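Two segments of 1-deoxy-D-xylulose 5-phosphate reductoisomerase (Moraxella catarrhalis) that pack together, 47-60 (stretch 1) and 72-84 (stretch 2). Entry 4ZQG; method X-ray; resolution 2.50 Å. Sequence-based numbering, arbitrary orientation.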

# COMPACT_ATOMS: atom_id res chain seq x y z
N LEU A 47 19.03 -31.93 6.64
CA LEU A 47 19.88 -31.58 5.51
C LEU A 47 20.10 -32.75 4.52
O LEU A 47 19.92 -32.59 3.32
CB LEU A 47 21.22 -31.06 6.01
CG LEU A 47 22.02 -30.37 4.93
CD1 LEU A 47 21.25 -29.26 4.20
CD2 LEU A 47 23.24 -29.82 5.63
N LEU A 48 20.37 -33.93 5.03
CA LEU A 48 20.41 -35.07 4.15
C LEU A 48 19.12 -35.26 3.37
O LEU A 48 19.17 -35.41 2.14
CB LEU A 48 20.76 -36.37 4.91
CG LEU A 48 20.99 -37.58 3.99
CD1 LEU A 48 22.33 -37.46 3.30
CD2 LEU A 48 20.91 -38.90 4.73
N ALA A 49 17.98 -35.31 4.08
CA ALA A 49 16.67 -35.49 3.41
C ALA A 49 16.47 -34.44 2.30
O ALA A 49 15.96 -34.78 1.21
CB ALA A 49 15.54 -35.44 4.41
N LEU A 50 16.87 -33.19 2.56
CA LEU A 50 16.80 -32.14 1.54
C LEU A 50 17.75 -32.40 0.37
O LEU A 50 17.39 -32.29 -0.78
CB LEU A 50 17.10 -30.74 2.15
CG LEU A 50 16.14 -30.23 3.26
CD1 LEU A 50 16.49 -28.81 3.69
CD2 LEU A 50 14.70 -30.29 2.81
N ALA A 51 18.97 -32.77 0.69
CA ALA A 51 19.92 -33.23 -0.32
C ALA A 51 19.30 -34.25 -1.27
O ALA A 51 19.31 -34.07 -2.49
CB ALA A 51 21.11 -33.84 0.38
N MET A 52 18.70 -35.30 -0.72
CA MET A 52 18.08 -36.34 -1.54
C MET A 52 16.90 -35.83 -2.35
O MET A 52 16.63 -36.28 -3.47
CB MET A 52 17.59 -37.49 -0.67
CG MET A 52 18.64 -38.05 0.27
SD MET A 52 17.86 -39.24 1.34
CE MET A 52 19.28 -40.13 1.98
N GLU A 53 16.17 -34.88 -1.78
CA GLU A 53 15.05 -34.31 -2.49
C GLU A 53 15.52 -33.44 -3.65
O GLU A 53 15.03 -33.58 -4.75
CB GLU A 53 14.16 -33.51 -1.53
CG GLU A 53 13.01 -32.87 -2.28
CD GLU A 53 12.03 -32.16 -1.41
OE1 GLU A 53 12.29 -32.00 -0.21
OE2 GLU A 53 11.00 -31.74 -1.98
N PHE A 54 16.49 -32.57 -3.43
CA PHE A 54 16.80 -31.54 -4.42
C PHE A 54 18.07 -31.75 -5.20
O PHE A 54 18.31 -30.96 -6.10
CB PHE A 54 16.82 -30.12 -3.78
CG PHE A 54 15.49 -29.65 -3.27
CD1 PHE A 54 15.21 -29.65 -1.93
CD2 PHE A 54 14.51 -29.24 -4.14
CE1 PHE A 54 13.98 -29.22 -1.46
CE2 PHE A 54 13.28 -28.83 -3.68
CZ PHE A 54 13.01 -28.82 -2.34
N HIS A 55 18.87 -32.76 -4.88
CA HIS A 55 20.14 -33.05 -5.60
C HIS A 55 20.95 -31.78 -5.81
O HIS A 55 21.21 -31.40 -6.95
CB HIS A 55 19.94 -33.77 -6.97
CG HIS A 55 19.26 -35.12 -6.89
ND1 HIS A 55 18.14 -35.43 -7.63
CD2 HIS A 55 19.54 -36.22 -6.14
CE1 HIS A 55 17.75 -36.66 -7.34
NE2 HIS A 55 18.58 -37.16 -6.44
N PRO A 56 21.31 -31.08 -4.72
CA PRO A 56 22.10 -29.87 -4.82
C PRO A 56 23.53 -30.17 -5.20
O PRO A 56 24.04 -31.24 -4.87
CB PRO A 56 22.10 -29.34 -3.41
CG PRO A 56 21.93 -30.51 -2.57
CD PRO A 56 20.95 -31.35 -3.32
N VAL A 57 24.18 -29.22 -5.86
CA VAL A 57 25.58 -29.37 -6.18
C VAL A 57 26.43 -29.35 -4.92
O VAL A 57 27.37 -30.08 -4.83
CB VAL A 57 26.02 -28.31 -7.21
CG1 VAL A 57 27.50 -28.45 -7.54
CG2 VAL A 57 25.19 -28.44 -8.48
N LYS A 58 26.09 -28.54 -3.94
CA LYS A 58 26.91 -28.43 -2.72
C LYS A 58 26.02 -28.28 -1.53
O LYS A 58 24.95 -27.70 -1.61
CB LYS A 58 27.81 -27.18 -2.76
CG LYS A 58 28.50 -26.89 -4.08
CD LYS A 58 29.65 -25.89 -3.92
CE LYS A 58 30.42 -25.73 -5.23
NZ LYS A 58 31.30 -24.55 -5.22
N ILE A 59 26.49 -28.77 -0.40
CA ILE A 59 25.85 -28.46 0.88
C ILE A 59 26.95 -28.24 1.89
O ILE A 59 28.10 -28.62 1.65
CB ILE A 59 24.90 -29.56 1.37
CG1 ILE A 59 25.71 -30.83 1.69
CG2 ILE A 59 23.82 -29.81 0.34
CD1 ILE A 59 24.87 -32.07 1.91
N CYS A 60 26.62 -27.60 3.01
CA CYS A 60 27.58 -27.22 4.01
C CYS A 60 26.94 -27.46 5.33
O CYS A 60 25.77 -27.15 5.49
CB CYS A 60 27.90 -25.72 3.88
SG CYS A 60 29.05 -25.07 5.11
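Stretch 2 (72-84) KVTDAGLDTIILS

Stretch 2 repeats the helix–turn–strand course of stretch 1 and lies beside it, joined by a short parallel β-ladder at the strand end and by apolar side-chain packing at the helix end, with 767 Å² buried in all. It enters as the end of a helix (72-75), passes through a turn and loop, and leaves as a strand (81-84). Gly-77 is the first residue after the helix to abandon helical phi/psi; its positive phi (61°), a value that favours glycine, belongs to a Schellman motif in which Gly-77 N bonds back to Thr-74 O at 2.8 Å and Leu-78 N bonds weakly to Val-73 O at 3.4 Å. Stretch 1 turns at His-55, likewise with positive phi.

Strand 81-84 runs in the same direction as strand 58-60, the two axes 26° apart (signed crossing angle -26°) and 4.5 Å at closest approach. The register pairs Lys-58 with Ile-81, Ile-59 with Ile-82 and Cys-60 with Leu-83, at CA-CA distances of 4.5, 5.1 and 4.3 Å. The bonds follow the parallel pattern: Ile-59 bonds through its N to Ile-81 O at 2.8 Å and through its O to Leu-83 N at 2.8 Å, and Ile-81 through its N to Val-57 O at 2.9 Å; the N-H...O angle of 127° makes the bond from Leu-83 N weak. CA-H...O contacts accompany the ladder, from Lys-58 CA to Ile-81 O (3.2 Å), from Ile-82 CA to Ile-59 O (3.4 Å) and from Cys-60 CA to Leu-83 O (3.2 Å).

Side chains alternate between the faces of the sheet. Ile-81 and Leu-83 share one face with Lys-58 and Cys-60: the aliphatic part of Lys-58 runs past Leu-83, with Lys-58 CD 4.2 Å from Leu-83 CD1, while Cys-60 CB lies 4.0 Å from Leu-83 CB. On the other face, Ile-59 CG1 meets Ile-82 CG1 at 4.3 Å. Ile-59 also reaches back to the helix of stretch 2, its CD1 4.2 Å from Val-73 CG2, and so links the sheet to the helical packing.

Just before the ladder, Thr-80 serves both polar and apolar contacts. Thr-80 OG1 donates to Pro-56 O at 3.2 Å, and Thr-80 CG2 rests 3.9 Å from Ile-59 CG2 and 4.0 Å from Pro-56 CG.

At the helix end the contact is mostly between apolar side chains. Leu-48 points toward stretch 2 and places CD1 3.6 Å from Val-73 CG2 and 3.8 Å from Lys-72 O. Met-52 starts sideways, but its extended chain brings CE to within 3.7 Å of Ala-76 CB. Leu-78, directed toward stretch 1, packs against both Met-52 and His-55: its CD2 lies 4.0 Å from Met-52 CG, and its CD1 meets the edge of the His-55 ring, 3.6 Å from His-55 CD2.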

# COMPACT_ATOMS: atom_id res chain seq x y z
N LYS A 72 27.07 -40.25 5.01
CA LYS A 72 25.68 -40.44 4.70
C LYS A 72 25.31 -40.04 3.29
O LYS A 72 24.39 -40.61 2.68
CB LYS A 72 24.82 -39.71 5.73
CG LYS A 72 24.82 -40.41 7.08
CD LYS A 72 24.01 -39.64 8.11
CE LYS A 72 24.27 -40.17 9.52
NZ LYS A 72 23.40 -39.55 10.57
N VAL A 73 26.01 -39.06 2.77
CA VAL A 73 25.80 -38.62 1.41
C VAL A 73 26.40 -39.62 0.41
O VAL A 73 25.79 -39.89 -0.62
CB VAL A 73 26.36 -37.21 1.21
CG1 VAL A 73 26.51 -36.87 -0.25
CG2 VAL A 73 25.44 -36.21 1.88
N THR A 74 27.59 -40.16 0.69
CA THR A 74 28.14 -41.19 -0.19
C THR A 74 27.28 -42.45 -0.10
O THR A 74 26.93 -42.99 -1.14
CB THR A 74 29.67 -41.48 0.00
OG1 THR A 74 29.97 -41.72 1.37
CG2 THR A 74 30.54 -40.27 -0.47
N ASP A 75 26.88 -42.86 1.11
CA ASP A 75 25.95 -44.00 1.31
C ASP A 75 24.64 -43.89 0.52
O ASP A 75 24.12 -44.90 0.08
CB ASP A 75 25.62 -44.24 2.79
CG ASP A 75 26.79 -44.87 3.57
OD1 ASP A 75 26.85 -44.76 4.81
OD2 ASP A 75 27.68 -45.47 2.96
N ALA A 76 24.14 -42.69 0.31
CA ALA A 76 22.95 -42.47 -0.48
C ALA A 76 23.22 -42.27 -1.97
O ALA A 76 22.28 -41.96 -2.74
CB ALA A 76 22.27 -41.22 0.04
N GLY A 77 24.48 -42.34 -2.38
CA GLY A 77 24.85 -42.18 -3.77
C GLY A 77 24.53 -40.88 -4.46
O GLY A 77 24.23 -40.87 -5.64
N LEU A 78 24.60 -39.76 -3.75
CA LEU A 78 24.45 -38.46 -4.38
C LEU A 78 25.82 -37.95 -4.84
O LEU A 78 26.82 -38.21 -4.19
CB LEU A 78 23.85 -37.44 -3.42
CG LEU A 78 22.36 -37.39 -3.05
CD1 LEU A 78 21.53 -38.24 -3.98
CD2 LEU A 78 22.16 -37.77 -1.59
N ASP A 79 25.83 -37.16 -5.92
CA ASP A 79 27.05 -36.49 -6.40
C ASP A 79 27.45 -35.27 -5.56
O ASP A 79 28.51 -34.69 -5.78
CB ASP A 79 26.88 -36.00 -7.85
CG ASP A 79 26.67 -37.14 -8.84
OD1 ASP A 79 26.03 -36.90 -9.89
OD2 ASP A 79 27.15 -38.26 -8.60
N THR A 80 26.61 -34.91 -4.59
CA THR A 80 26.72 -33.67 -3.83
C THR A 80 28.07 -33.44 -3.13
O THR A 80 28.51 -34.26 -2.34
CB THR A 80 25.62 -33.66 -2.73
OG1 THR A 80 24.35 -34.04 -3.30
CG2 THR A 80 25.48 -32.30 -2.10
N ILE A 81 28.69 -32.28 -3.42
CA ILE A 81 29.87 -31.82 -2.67
C ILE A 81 29.51 -31.35 -1.26
O ILE A 81 28.57 -30.55 -1.08
CB ILE A 81 30.58 -30.65 -3.38
CG1 ILE A 81 31.10 -31.06 -4.76
CG2 ILE A 81 31.70 -30.12 -2.50
CD1 ILE A 81 31.12 -29.96 -5.79
N ILE A 82 30.25 -31.81 -0.26
CA ILE A 82 29.97 -31.42 1.12
C ILE A 82 31.04 -30.45 1.53
O ILE A 82 32.19 -30.61 1.12
CB ILE A 82 30.00 -32.60 2.08
CG1 ILE A 82 28.98 -33.64 1.66
CG2 ILE A 82 29.68 -32.15 3.49
CD1 ILE A 82 29.48 -34.57 0.57
N LEU A 83 30.64 -29.45 2.34
CA LEU A 83 31.50 -28.38 2.80
C LEU A 83 31.26 -28.22 4.29
O LEU A 83 30.29 -28.73 4.82
CB LEU A 83 31.16 -27.10 2.07
CG LEU A 83 31.28 -27.08 0.55
CD1 LEU A 83 30.98 -25.69 0.01
CD2 LEU A 83 32.67 -27.50 0.10
N SER A 84 32.13 -27.52 5.00
CA SER A 84 31.86 -27.24 6.40
C SER A 84 32.28 -25.87 6.85
O SER A 84 33.06 -25.23 6.19
CB SER A 84 32.55 -28.27 7.28
OG SER A 84 33.94 -28.10 7.27